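Local coordinates for protein aminotransferase class I and II (Anaerococcus prevotii, PDB 4EMY) that binds pyridoxal 5'-phosphate and, as a homodimeric member of its aminotransferase family, probably catalyses transamination, at residues A[83-91]-A[306-314]; A[99-107]-A[283-291]. One frame throughout, in Å; residues are numbered along the deposited sequence.

Interaction 1: A[83-91]-A[306-314]; sequences DYRKIVIDT and QNILIELER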
loop_
_atom_site.group_PDB
_atom_site.type_symbol
_atom_site.label_atom_id
_atom_site.label_comp_id
_atom_site.label_asym_id
_atom_site.label_seq_id
_atom_site.Cartn_x
_atom_site.Cartn_y
_atom_site.Cartn_z
ATOM N N ASP A 83 -15.877 5.827 -10.365
ATOM C CA ASP A 83 -16.917 4.804 -10.295
ATOM C C ASP A 83 -16.696 3.758 -9.206
ATOM O O ASP A 83 -17.648 3.344 -8.548
ATOM C CB ASP A 83 -17.090 4.134 -11.651
ATOM C CG ASP A 83 -17.847 5.005 -12.642
ATOM O OD1 ASP A 83 -18.245 4.465 -13.698
ATOM O OD2 ASP A 83 -18.046 6.217 -12.367
ATOM N N TYR A 84 -15.449 3.326 -9.024
ATOM C CA TYR A 84 -15.075 2.466 -7.887
ATOM C C TYR A 84 -15.545 3.049 -6.550
ATOM O O TYR A 84 -16.220 2.363 -5.785
ATOM C CB TYR A 84 -13.559 2.227 -7.852
ATOM C CG TYR A 84 -13.030 1.432 -6.660
ATOM C CD1 TYR A 84 -12.923 0.037 -6.720
ATOM C CD2 TYR A 84 -12.601 2.078 -5.488
ATOM C CE1 TYR A 84 -12.419 -0.690 -5.648
ATOM C CE2 TYR A 84 -12.102 1.360 -4.409
ATOM C CZ TYR A 84 -12.013 -0.019 -4.491
ATOM O OH TYR A 84 -11.513 -0.747 -3.429
ATOM N N ARG A 85 -15.201 4.308 -6.278
ATOM C CA ARG A 85 -15.631 4.969 -5.039
ATOM C C ARG A 85 -17.153 4.927 -4.881
ATOM O O ARG A 85 -17.663 4.577 -3.813
ATOM C CB ARG A 85 -15.125 6.412 -4.971
ATOM C CG ARG A 85 -13.618 6.536 -5.033
ATOM C CD ARG A 85 -13.203 7.962 -5.299
ATOM N NE ARG A 85 -13.352 8.782 -4.102
ATOM C CZ ARG A 85 -13.106 10.087 -4.050
ATOM N NH1 ARG A 85 -12.705 10.736 -5.130
ATOM N NH2 ARG A 85 -13.265 10.744 -2.915
ATOM N N LYS A 86 -17.868 5.270 -5.945
ATOM C CA LYS A 86 -19.323 5.225 -5.927
ATOM C C LYS A 86 -19.845 3.797 -5.674
ATOM O O LYS A 86 -20.678 3.591 -4.792
ATOM C CB LYS A 86 -19.887 5.790 -7.236
ATOM C CG LYS A 86 -21.389 6.026 -7.224
ATOM C CD LYS A 86 -21.970 6.045 -8.633
ATOM C CE LYS A 86 -23.490 6.165 -8.620
ATOM N NZ LYS A 86 -24.149 4.901 -8.190
ATOM N N ILE A 87 -19.341 2.823 -6.437
ATOM C CA ILE A 87 -19.818 1.437 -6.350
ATOM C C ILE A 87 -19.468 0.766 -5.013
ATOM O O ILE A 87 -20.205 -0.106 -4.552
ATOM C CB ILE A 87 -19.370 0.600 -7.569
ATOM C CG1 ILE A 87 -20.108 1.078 -8.824
ATOM C CG2 ILE A 87 -19.635 -0.884 -7.359
ATOM C CD1 ILE A 87 -19.379 0.801 -10.118
ATOM N N VAL A 88 -18.367 1.185 -4.386
ATOM C CA VAL A 88 -18.056 0.778 -3.005
ATOM C C VAL A 88 -19.205 1.151 -2.063
ATOM O O VAL A 88 -19.733 0.298 -1.347
ATOM C CB VAL A 88 -16.728 1.389 -2.491
ATOM C CG1 VAL A 88 -16.591 1.216 -0.987
ATOM C CG2 VAL A 88 -15.531 0.746 -3.176
ATOM N N ILE A 89 -19.599 2.425 -2.100
ATOM C CA ILE A 89 -20.651 2.970 -1.235
ATOM C C ILE A 89 -21.988 2.255 -1.442
ATOM O O ILE A 89 -22.678 1.927 -0.479
ATOM C CB ILE A 89 -20.802 4.502 -1.431
ATOM C CG1 ILE A 89 -19.525 5.221 -0.975
ATOM C CG2 ILE A 89 -22.013 5.041 -0.683
ATOM C CD1 ILE A 89 -19.344 6.609 -1.546
ATOM N N ASP A 90 -22.341 1.998 -2.697
ATOM C CA ASP A 90 -23.598 1.332 -3.006
ATOM C C ASP A 90 -23.595 -0.122 -2.537
ATOM O O ASP A 90 -24.543 -0.572 -1.888
ATOM C CB ASP A 90 -23.894 1.416 -4.503
ATOM C CG ASP A 90 -24.092 2.851 -4.989
ATOM O OD1 ASP A 90 -24.180 3.041 -6.231
ATOM O OD2 ASP A 90 -24.166 3.781 -4.142
ATOM N N THR A 91 -22.520 -0.840 -2.851
ATOM C CA THR A 91 -22.397 -2.260 -2.533
ATOM C C THR A 91 -22.294 -2.506 -1.033
ATOM O O THR A 91 -22.882 -3.460 -0.515
ATOM C CB THR A 91 -21.179 -2.870 -3.248
ATOM O OG1 THR A 91 -21.383 -2.779 -4.659
ATOM C CG2 THR A 91 -20.968 -4.336 -2.862
ATOM N N GLN A 306 -9.903 -2.393 -8.939
ATOM C CA GLN A 306 -10.918 -1.352 -8.946
ATOM C C GLN A 306 -11.826 -1.511 -10.148
ATOM O O GLN A 306 -13.041 -1.406 -10.036
ATOM C CB GLN A 306 -10.275 0.031 -8.949
ATOM C CG GLN A 306 -9.475 0.338 -7.699
ATOM C CD GLN A 306 -8.935 1.754 -7.673
ATOM O OE1 GLN A 306 -9.243 2.578 -8.541
ATOM N NE2 GLN A 306 -8.128 2.051 -6.659
ATOM N N ASN A 307 -11.219 -1.773 -11.295
ATOM C CA ASN A 307 -11.957 -2.004 -12.530
ATOM C C ASN A 307 -12.804 -3.273 -12.476
ATOM O O ASN A 307 -13.880 -3.326 -13.077
ATOM C CB ASN A 307 -11.003 -2.018 -13.723
ATOM C CG ASN A 307 -10.458 -0.638 -14.040
ATOM O OD1 ASN A 307 -11.199 0.345 -14.043
ATOM N ND2 ASN A 307 -9.157 -0.556 -14.306
ATOM N N ILE A 308 -12.323 -4.274 -11.737
ATOM C CA ILE A 308 -13.083 -5.500 -11.507
ATOM C C ILE A 308 -14.403 -5.171 -10.810
ATOM O O ILE A 308 -15.469 -5.595 -11.268
ATOM C CB ILE A 308 -12.270 -6.572 -10.736
ATOM C CG1 ILE A 308 -11.160 -7.140 -11.629
ATOM C CG2 ILE A 308 -13.173 -7.711 -10.265
ATOM C CD1 ILE A 308 -10.160 -8.027 -10.915
ATOM N N LEU A 309 -14.336 -4.392 -9.730
ATOM C CA LEU A 309 -15.543 -3.984 -9.008
ATOM C C LEU A 309 -16.519 -3.202 -9.893
ATOM O O LEU A 309 -17.738 -3.394 -9.803
ATOM C CB LEU A 309 -15.189 -3.174 -7.763
ATOM C CG LEU A 309 -16.305 -2.997 -6.731
ATOM C CD1 LEU A 309 -16.505 -4.282 -5.947
ATOM C CD2 LEU A 309 -15.994 -1.854 -5.780
ATOM N N ILE A 310 -15.975 -2.332 -10.746
ATOM C CA ILE A 310 -16.779 -1.531 -11.663
ATOM C C ILE A 310 -17.510 -2.438 -12.651
ATOM O O ILE A 310 -18.711 -2.275 -12.884
ATOM C CB ILE A 310 -15.916 -0.501 -12.429
ATOM C CG1 ILE A 310 -15.397 0.585 -11.480
ATOM C CG2 ILE A 310 -16.697 0.127 -13.580
ATOM C CD1 ILE A 310 -14.340 1.486 -12.090
ATOM N N GLU A 311 -16.775 -3.398 -13.211
ATOM C CA GLU A 311 -17.309 -4.313 -14.207
ATOM C C GLU A 311 -18.287 -5.307 -13.601
ATOM O O GLU A 311 -19.180 -5.816 -14.293
ATOM C CB GLU A 311 -16.177 -5.053 -14.924
ATOM C CG GLU A 311 -15.502 -4.238 -16.012
ATOM C CD GLU A 311 -16.458 -3.850 -17.124
ATOM O OE1 GLU A 311 -16.826 -4.730 -17.932
ATOM O OE2 GLU A 311 -16.844 -2.661 -17.190
ATOM N N LEU A 312 -18.118 -5.591 -12.310
ATOM C CA LEU A 312 -19.029 -6.497 -11.607
ATOM C C LEU A 312 -20.403 -5.864 -11.366
ATOM O O LEU A 312 -21.342 -6.541 -10.934
ATOM C CB LEU A 312 -18.403 -6.992 -10.299
ATOM C CG LEU A 312 -18.009 -8.472 -10.236
ATOM C CD1 LEU A 312 -17.266 -8.910 -11.479
ATOM C CD2 LEU A 312 -17.167 -8.753 -9.005
ATOM N N GLU A 313 -20.508 -4.572 -11.675
ATOM C CA GLU A 313 -21.712 -3.784 -11.430
ATOM C C GLU A 313 -22.698 -3.830 -12.598
ATOM O O GLU A 313 -23.875 -3.499 -12.435
ATOM C CB GLU A 313 -21.330 -2.340 -11.099
ATOM C CG GLU A 313 -22.435 -1.513 -10.467
ATOM C CD GLU A 313 -23.005 -2.132 -9.197
ATOM O OE1 GLU A 313 -24.011 -1.587 -8.695
ATOM O OE2 GLU A 313 -22.465 -3.153 -8.699
ATOM N N ARG A 314 -22.209 -4.231 -13.772
ATOM C CA ARG A 314 -23.063 -4.470 -14.932
ATOM C C ARG A 314 -24.067 -5.565 -14.576
ATOM O O ARG A 314 -23.678 -6.633 -14.100
ATOM C CB ARG A 314 -22.234 -4.906 -16.147
ATOM C CG ARG A 314 -20.869 -4.240 -16.291
ATOM C CD ARG A 314 -20.913 -2.938 -17.077
ATOM N NE ARG A 314 -21.231 -3.157 -18.492
ATOM C CZ ARG A 314 -20.328 -3.381 -19.445
ATOM N NH1 ARG A 314 -19.032 -3.427 -19.146
ATOM N NH2 ARG A 314 -20.722 -3.560 -20.703
#
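Tyr84 lays its ring against the side chain of Gln306 where the two helices come closest, their axes 8.9 Å apart and inclined at 59°. Gln306 CG sits over one face, 3.7 Å from the centroid of the Tyr84 ring, in a CH-pi contact. Beyond it the extended chain carries the amide across the ring, the two planes stacked within 25° of each other. Val88 CG2 covers the opposite face toward the rim, clamping the ring between the neighbouring helix and its own. The phenol leans this way because CG is anti to the backbone N (chi1 176°), and its OH bonds to Gly271 O and Ser270 OG, while Gln306 OE1 takes the N-H of Glu81. Leu309 continues the packing: its CD2 meets Val88 CG2 at 3.7 Å and also touches Tyr84 CD1. Ile87, on helix 82-93, rests its CD1 methyl 3.8 Å from Ile310 CA and reaches Glu313 CB in the turn after helix 303-311. Its other branch, Ile87 CG2, lies 4.0 Å from Leu309 CG. Ile310 completes this tight part, its CD1 lying 3.7 Å from Tyr84 N and also against Asp83 CB.

Farther out the packing thins. The carboxylate of Asp83 lies beyond its CB. Glu313 bends at its second torsion and slides past Ile87 with its methylenes, but its OE2 stays 4.2 Å from Thr91 OG1. That hydroxyl turns back to its own helix and donates to Ile87 O, which it approaches from the face opposite to Thr91 N. The contact is therefore held by apolar packing around one aromatic ring, with helix 82-93 lying against strands 101-107 and 271-277 of the mixed sheet of a fold type I pyridoxal-phosphate enzyme, the side chain of Tyr84 about 9 Å from the bound pyridoxal phosphate.

Interaction 2: A[99-107]-A[283-291]; sequences EGYISAIAT and IEEFEASLA
The Phe286 ring is met obliquely from the strand by Ile105 CD1, 3.6 Å from Phe286 CE2, and by Ser103 O. Ile283 O, one helical turn back, lies in the ring plane at its edge, and the ring of Phe252 meets it with planes at about 60°. The carboxylate of Glu287 is held by a single hydrogen bond from the strand: Ser103 OG donates to Glu287 OE2 (2.8 Å), which accepts through its anti lone pair. Glu287 reaches it because CG lies beside the backbone N (chi1 -69°) and the chain then runs extended toward the strand. Arg85 NH2 adds a weak hydrogen bond to Ser103 OG and a long, weak ion pair to Glu287 OE2.

Strand 101-107, outermost within this chain in the mixed sheet, runs alongside segment 283-291 of helix 280-297, the axes 8.8 Å apart at closest and 7° from parallel. This is helix-on-sheet packing of the three-layer alpha/beta/alpha kind, with Ile102 and Ala104 facing helix 82-93 on the other side. Tyr101, Ser103 and Ile105 direct their CB atoms at the helix, though the ring of Tyr101 swings away: Tyr101 CB meets Ile283 CG1 at 3.8 Å, and Ile105 CG2 approaches Leu290 CB at 4.1 Å. Turned from the strand, Ser289 OG bonds to Ala11 O of the second subunit, and Glu285 OE1 accepts from Thr7 N of that subunit.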
loop_
_atom_site.group_PDB
_atom_site.type_symbol
_atom_site.label_atom_id
_atom_site.label_comp_id
_atom_site.label_asym_id
_atom_site.label_seq_id
_atom_site.Cartn_x
_atom_site.Cartn_y
_atom_site.Cartn_z
ATOM N N GLU A 99 -27.850 8.627 6.241
ATOM C CA GLU A 99 -27.966 10.010 5.795
ATOM C C GLU A 99 -26.703 10.804 6.107
ATOM O O GLU A 99 -25.951 10.458 7.019
ATOM C CB GLU A 99 -29.160 10.683 6.457
ATOM C CG GLU A 99 -30.508 10.165 6.001
ATOM C CD GLU A 99 -31.633 10.738 6.834
ATOM O OE1 GLU A 99 -32.439 9.944 7.367
ATOM O OE2 GLU A 99 -31.697 11.981 6.974
ATOM N N GLY A 100 -26.489 11.883 5.358
ATOM C CA GLY A 100 -25.308 12.714 5.533
ATOM C C GLY A 100 -24.333 12.548 4.388
ATOM O O GLY A 100 -24.606 11.843 3.412
ATOM N N TYR A 101 -23.185 13.200 4.512
ATOM C CA TYR A 101 -22.179 13.175 3.465
ATOM C C TYR A 101 -21.304 11.931 3.574
ATOM O O TYR A 101 -20.852 11.564 4.656
ATOM C CB TYR A 101 -21.356 14.467 3.491
ATOM C CG TYR A 101 -22.207 15.715 3.324
ATOM C CD1 TYR A 101 -22.631 16.137 2.055
ATOM C CD2 TYR A 101 -22.606 16.467 4.436
ATOM C CE1 TYR A 101 -23.419 17.269 1.899
ATOM C CE2 TYR A 101 -23.392 17.606 4.291
ATOM C CZ TYR A 101 -23.795 18.004 3.024
ATOM O OH TYR A 101 -24.575 19.134 2.879
ATOM N N ILE A 102 -21.094 11.272 2.441
ATOM C CA ILE A 102 -20.348 10.019 2.396
ATOM C C ILE A 102 -19.292 10.046 1.286
ATOM O O ILE A 102 -19.589 10.399 0.135
ATOM C CB ILE A 102 -21.298 8.814 2.192
ATOM C CG1 ILE A 102 -22.302 8.712 3.345
ATOM C CG2 ILE A 102 -20.519 7.509 2.038
ATOM C CD1 ILE A 102 -23.493 7.828 3.041
ATOM N N SER A 103 -18.062 9.670 1.641
ATOM C CA SER A 103 -16.980 9.532 0.664
ATOM C C SER A 103 -16.138 8.286 0.897
ATOM O O SER A 103 -15.934 7.864 2.031
ATOM C CB SER A 103 -16.087 10.770 0.660
ATOM O OG SER A 103 -15.260 10.776 -0.488
ATOM N N ALA A 104 -15.658 7.708 -0.203
ATOM C CA ALA A 104 -14.840 6.500 -0.190
ATOM C C ALA A 104 -13.493 6.795 -0.829
ATOM O O ALA A 104 -13.422 7.512 -1.823
ATOM C CB ALA A 104 -15.552 5.390 -0.938
ATOM N N ILE A 105 -12.429 6.264 -0.231
ATOM C CA ILE A 105 -11.066 6.399 -0.758
ATOM C C ILE A 105 -10.393 5.032 -0.828
ATOM O O ILE A 105 -10.231 4.357 0.198
ATOM C CB ILE A 105 -10.196 7.354 0.094
ATOM C CG1 ILE A 105 -10.554 8.812 -0.187
ATOM C CG2 ILE A 105 -8.715 7.173 -0.214
ATOM C CD1 ILE A 105 -11.591 9.389 0.742
ATOM N N ALA A 106 -10.002 4.635 -2.040
ATOM C CA ALA A 106 -9.313 3.365 -2.271
ATOM C C ALA A 106 -8.098 3.203 -1.366
ATOM O O ALA A 106 -7.313 4.134 -1.192
ATOM C CB ALA A 106 -8.908 3.236 -3.730
ATOM N N THR A 107 -7.963 2.013 -0.788
ATOM C CA THR A 107 -6.860 1.680 0.111
ATOM C C THR A 107 -6.282 0.296 -0.220
ATOM O O THR A 107 -6.969 -0.537 -0.829
ATOM C CB THR A 107 -7.328 1.667 1.576
ATOM O OG1 THR A 107 -8.512 0.869 1.687
ATOM C CG2 THR A 107 -7.587 3.105 2.103
ATOM N N ILE A 283 -16.185 15.898 5.732
ATOM C CA ILE A 283 -15.964 14.928 4.668
ATOM C C ILE A 283 -14.852 15.358 3.709
ATOM O O ILE A 283 -13.965 14.572 3.401
ATOM C CB ILE A 283 -17.294 14.593 3.944
ATOM C CG1 ILE A 283 -17.943 13.365 4.593
ATOM C CG2 ILE A 283 -17.109 14.368 2.448
ATOM C CD1 ILE A 283 -17.210 12.056 4.369
ATOM N N GLU A 284 -14.885 16.608 3.257
ATOM C CA GLU A 284 -13.839 17.118 2.372
ATOM C C GLU A 284 -12.467 17.083 3.049
ATOM O O GLU A 284 -11.468 16.732 2.420
ATOM C CB GLU A 284 -14.182 18.523 1.877
ATOM C CG GLU A 284 -15.242 18.531 0.784
ATOM C CD GLU A 284 -15.787 19.916 0.478
ATOM O OE1 GLU A 284 -15.533 20.868 1.262
ATOM O OE2 GLU A 284 -16.483 20.048 -0.555
ATOM N N GLU A 285 -12.442 17.435 4.334
ATOM C CA GLU A 285 -11.266 17.309 5.196
ATOM C C GLU A 285 -10.751 15.864 5.245
ATOM O O GLU A 285 -9.540 15.625 5.210
ATOM C CB GLU A 285 -11.646 17.789 6.591
ATOM C CG GLU A 285 -10.594 17.658 7.672
ATOM C CD GLU A 285 -11.184 17.930 9.044
ATOM O OE1 GLU A 285 -11.228 16.995 9.872
ATOM O OE2 GLU A 285 -11.638 19.075 9.285
ATOM N N PHE A 286 -11.689 14.920 5.325
ATOM C CA PHE A 286 -11.413 13.484 5.306
ATOM C C PHE A 286 -10.815 13.087 3.962
ATOM O O PHE A 286 -9.750 12.477 3.919
ATOM C CB PHE A 286 -12.710 12.723 5.607
ATOM C CG PHE A 286 -12.655 11.247 5.334
ATOM C CD1 PHE A 286 -12.082 10.375 6.247
ATOM C CD2 PHE A 286 -13.224 10.723 4.177
ATOM C CE1 PHE A 286 -12.051 9.011 5.996
ATOM C CE2 PHE A 286 -13.200 9.363 3.926
ATOM C CZ PHE A 286 -12.611 8.507 4.835
ATOM N N GLU A 287 -11.493 13.459 2.874
ATOM C CA GLU A 287 -11.000 13.246 1.506
ATOM C C GLU A 287 -9.579 13.771 1.305
ATOM O O GLU A 287 -8.723 13.053 0.804
ATOM C CB GLU A 287 -11.921 13.919 0.484
ATOM C CG GLU A 287 -13.293 13.285 0.323
ATOM C CD GLU A 287 -14.197 14.067 -0.617
ATOM O OE1 GLU A 287 -13.852 15.221 -0.954
ATOM O OE2 GLU A 287 -15.255 13.531 -1.018
ATOM N N ALA A 288 -9.336 15.020 1.695
ATOM C CA ALA A 288 -8.023 15.643 1.546
ATOM C C ALA A 288 -6.946 14.882 2.308
ATOM O O ALA A 288 -5.849 14.667 1.794
ATOM C CB ALA A 288 -8.065 17.089 2.004
ATOM N N SER A 289 -7.281 14.464 3.526
ATOM C CA SER A 289 -6.337 13.813 4.414
ATOM C C SER A 289 -5.918 12.439 3.911
ATOM O O SER A 289 -4.726 12.156 3.793
ATOM C CB SER A 289 -6.924 13.700 5.813
ATOM O OG SER A 289 -5.934 13.269 6.726
ATOM N N LEU A 290 -6.898 11.589 3.618
ATOM C CA LEU A 290 -6.626 10.245 3.099
ATOM C C LEU A 290 -5.981 10.224 1.708
ATOM O O LEU A 290 -5.223 9.305 1.391
ATOM C CB LEU A 290 -7.879 9.362 3.148
ATOM C CG LEU A 290 -7.981 8.520 4.429
ATOM C CD1 LEU A 290 -8.354 9.345 5.660
ATOM C CD2 LEU A 290 -8.957 7.376 4.229
ATOM N N ALA A 291 -6.262 11.243 0.896
ATOM C CA ALA A 291 -5.584 11.401 -0.383
ATOM C C ALA A 291 -4.120 11.768 -0.192
ATOM O O ALA A 291 -3.267 11.301 -0.942
ATOM C CB ALA A 291 -6.284 12.431 -1.250
#

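How the interactions relate
From the N terminus the chain passes through helix 82-93 and soon forms strand 101-107, so the first partners of both interactions follow each other. It then traverses most of the mixed sheet and comes back along strand 271-277, beside strand 101-107, before helix 280-297 closes interaction 2. Helix 303-311 follows and closes interaction 1, so the loop of interaction 2 is nested within that of interaction 1. Their centres are about 17 Å apart, yet they touch: Arg85 NE lies 2.6 Å from Ala104 O, a probable hydrogen bond, and Tyr84 and Gln306 pack on Ala106. Together they tie helix 82-93 and the edge strand to the consecutive helices 303-311 and 280-297.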